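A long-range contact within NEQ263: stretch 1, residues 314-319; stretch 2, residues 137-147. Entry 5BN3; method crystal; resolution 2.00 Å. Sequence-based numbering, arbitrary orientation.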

# COMPACT_ATOMS: atom_id res chain seq x y z
N ILE B 314 20.08 4.29 28.64
CA ILE B 314 20.05 2.97 29.26
C ILE B 314 20.74 1.94 28.37
O ILE B 314 20.27 1.67 27.26
CB ILE B 314 18.61 2.49 29.53
CG1 ILE B 314 17.84 3.51 30.38
CG2 ILE B 314 18.61 1.12 30.20
CD1 ILE B 314 18.43 3.75 31.75
N TYR B 315 21.85 1.39 28.84
CA TYR B 315 22.44 0.19 28.24
C TYR B 315 22.37 -0.94 29.26
O TYR B 315 22.68 -0.74 30.44
CB TYR B 315 23.89 0.40 27.78
CG TYR B 315 24.53 -0.88 27.29
CD1 TYR B 315 25.21 -1.72 28.17
CD2 TYR B 315 24.42 -1.28 25.97
CE1 TYR B 315 25.76 -2.91 27.74
CE2 TYR B 315 24.98 -2.46 25.52
CZ TYR B 315 25.65 -3.27 26.41
OH TYR B 315 26.21 -4.45 25.98
N PRO B 316 21.98 -2.14 28.82
CA PRO B 316 21.51 -2.42 27.46
C PRO B 316 20.04 -2.07 27.29
O PRO B 316 19.25 -2.33 28.20
CB PRO B 316 21.72 -3.93 27.33
CG PRO B 316 21.57 -4.44 28.73
CD PRO B 316 22.11 -3.37 29.63
N PRO B 317 19.67 -1.48 26.14
CA PRO B 317 18.32 -0.96 25.94
C PRO B 317 17.31 -2.05 25.59
O PRO B 317 16.63 -1.95 24.56
CB PRO B 317 18.50 0.00 24.77
CG PRO B 317 19.60 -0.62 23.97
CD PRO B 317 20.53 -1.27 24.96
N ILE B 318 17.19 -3.06 26.44
CA ILE B 318 16.30 -4.19 26.19
C ILE B 318 14.85 -3.94 26.63
O ILE B 318 14.59 -3.63 27.79
CB ILE B 318 16.83 -5.47 26.89
CG1 ILE B 318 18.14 -5.92 26.23
CG2 ILE B 318 15.80 -6.58 26.82
CD1 ILE B 318 18.74 -7.16 26.86
N ASP B 319 13.93 -4.07 25.68
CA ASP B 319 12.50 -4.01 25.97
C ASP B 319 12.09 -5.31 26.67
O ASP B 319 12.04 -6.37 26.04
CB ASP B 319 11.71 -3.83 24.67
CG ASP B 319 10.23 -3.51 24.90
OD1 ASP B 319 9.60 -4.13 25.79
OD2 ASP B 319 9.70 -2.65 24.18
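Stretch 2 137-147: GLPMERLALQI

Stretch 2 enters as a short loop, Gly 137 to Pro 139, and then turns into a helix that begins at Met 140 and runs on beyond Ile 147. Stretch 1 has no regular helix or strand, so the pairing is an irregular, proline-rich segment laid against the first turns of a helix and the loop leading into it. The two backbones come within 6.9 Å at Pro 316 CA and Leu 143 CA; farther along stretch 1 the partner moves back into the loop, with Pro 317 CA 8.1 Å from Leu 138 CA.

Tyr 315 carries the contact. With chi1 at t, its side chain reaches across to the helix and has by far the most covered surface of any residue here. Its partners Pro 139 and Gln 146 stand seven residues apart, about two turns' worth of sequence. At the ring's near end CD2 of Tyr 315 packs on CG of Pro 139, the N-cap residue, at 3.8 Å; at its far end OH donates a hydrogen bond to OE1 of Gln 146, 2.9 Å away. Both partners lie near the ring plane, at its edge. Gln 146 meets the hydroxyl with a nearly straight side chain, chi1 and chi2 both t, while its NE2 is hydrogen-bonded elsewhere in the structure. The OH of Tyr 315 also comes 3.4 Å from N of Leu 143, but the angle is too poor for a hydrogen bond, and that amide is already spent on O of Pro 139. Over one face of the ring passes the side chain of Arg 142, with its guanidinium so far from the ring centre that any cation-pi attraction is at most weak.

Leu 143 is the helix's main apolar contribution. Its CA-to-CB bond points sideways, yet CD1 of Leu 143 lies 4.2 Å from CB of Pro 316, and both methyls pack near CD1 of Ile 318, CD2 closer at 4.2 Å and CD1 at 4.4 Å.

Pro 317 fills the loop end of the contact, its CG 4.2 Å from CD2 of Leu 138 and its CD 4.1 Å from CG of Pro 139. The peptide bond before Pro 316 is cis, and in this conformation Tyr 315, Pro 316 and Pro 317 all direct CA-to-CB toward stretch 2.

Read as a rule, one long aromatic supplies reach and a single polar anchor, while prolines and branched aliphatics close most of the remaining surface. On the helix, Met 140, Glu 141 and Ala 144 point away and leave the contact to Arg 142, Leu 143 and Gln 146.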

# COMPACT_ATOMS: atom_id res chain seq x y z
N GLY B 137 21.39 1.78 14.51
CA GLY B 137 22.14 2.66 15.40
C GLY B 137 22.32 2.20 16.84
O GLY B 137 23.19 2.71 17.54
N LEU B 138 21.50 1.25 17.28
CA LEU B 138 21.55 0.80 18.67
C LEU B 138 22.66 -0.23 18.91
O LEU B 138 23.04 -0.95 17.98
CB LEU B 138 20.17 0.27 19.11
CG LEU B 138 19.30 1.32 19.81
CD1 LEU B 138 18.99 2.50 18.90
CD2 LEU B 138 18.01 0.71 20.34
N PRO B 139 23.20 -0.29 20.14
CA PRO B 139 24.38 -1.12 20.43
C PRO B 139 24.11 -2.63 20.47
O PRO B 139 24.38 -3.27 21.49
CB PRO B 139 24.80 -0.64 21.82
CG PRO B 139 23.54 -0.17 22.45
CD PRO B 139 22.75 0.46 21.33
N MET B 140 23.61 -3.18 19.37
CA MET B 140 23.36 -4.61 19.26
C MET B 140 24.66 -5.41 19.31
O MET B 140 24.70 -6.52 19.84
CB MET B 140 22.59 -4.90 17.97
CG MET B 140 22.43 -6.36 17.62
SD MET B 140 21.40 -6.59 16.15
CE MET B 140 22.24 -5.53 14.98
N GLU B 141 25.72 -4.83 18.76
CA GLU B 141 27.02 -5.50 18.71
C GLU B 141 27.62 -5.65 20.10
O GLU B 141 28.14 -6.72 20.45
CB GLU B 141 27.99 -4.76 17.79
CG GLU B 141 27.50 -4.60 16.35
CD GLU B 141 26.63 -3.38 16.16
OE1 GLU B 141 26.41 -2.63 17.13
OE2 GLU B 141 26.15 -3.17 15.02
N ARG B 142 27.57 -4.58 20.90
CA ARG B 142 28.04 -4.64 22.28
C ARG B 142 27.30 -5.69 23.09
O ARG B 142 27.90 -6.41 23.88
CB ARG B 142 27.91 -3.27 22.96
CG ARG B 142 28.87 -2.22 22.41
CD ARG B 142 29.41 -1.31 23.51
NE ARG B 142 28.38 -0.45 24.08
CZ ARG B 142 28.06 0.76 23.61
NH1 ARG B 142 28.69 1.24 22.55
NH2 ARG B 142 27.11 1.47 24.20
N LEU B 143 25.99 -5.80 22.88
CA LEU B 143 25.18 -6.77 23.60
C LEU B 143 25.60 -8.20 23.28
O LEU B 143 25.72 -9.03 24.17
CB LEU B 143 23.69 -6.58 23.29
CG LEU B 143 22.76 -7.58 23.99
CD1 LEU B 143 22.91 -7.47 25.50
CD2 LEU B 143 21.31 -7.37 23.59
N ALA B 144 25.82 -8.48 21.99
CA ALA B 144 26.22 -9.82 21.56
C ALA B 144 27.58 -10.19 22.13
O ALA B 144 27.80 -11.33 22.53
CB ALA B 144 26.26 -9.88 20.06
N LEU B 145 28.50 -9.23 22.14
CA LEU B 145 29.85 -9.44 22.65
C LEU B 145 29.86 -9.66 24.16
O LEU B 145 30.61 -10.49 24.66
CB LEU B 145 30.75 -8.25 22.29
CG LEU B 145 31.17 -8.17 20.82
CD1 LEU B 145 31.97 -6.90 20.55
CD2 LEU B 145 31.99 -9.39 20.48
N GLN B 146 29.02 -8.92 24.88
CA GLN B 146 28.92 -9.08 26.32
C GLN B 146 28.34 -10.46 26.67
O GLN B 146 28.73 -11.08 27.65
CB GLN B 146 28.07 -7.96 26.95
CG GLN B 146 28.02 -8.01 28.47
CD GLN B 146 27.36 -6.79 29.09
OE1 GLN B 146 26.86 -5.92 28.38
NE2 GLN B 146 27.37 -6.72 30.42
N ILE B 147 27.41 -10.93 25.84
CA ILE B 147 26.85 -12.27 26.01
C ILE B 147 27.91 -13.33 25.73
O ILE B 147 28.13 -14.23 26.53
CB ILE B 147 25.64 -12.50 25.08
CG1 ILE B 147 24.42 -11.72 25.60
CG2 ILE B 147 25.30 -13.97 24.98
CD1 ILE B 147 23.25 -11.72 24.63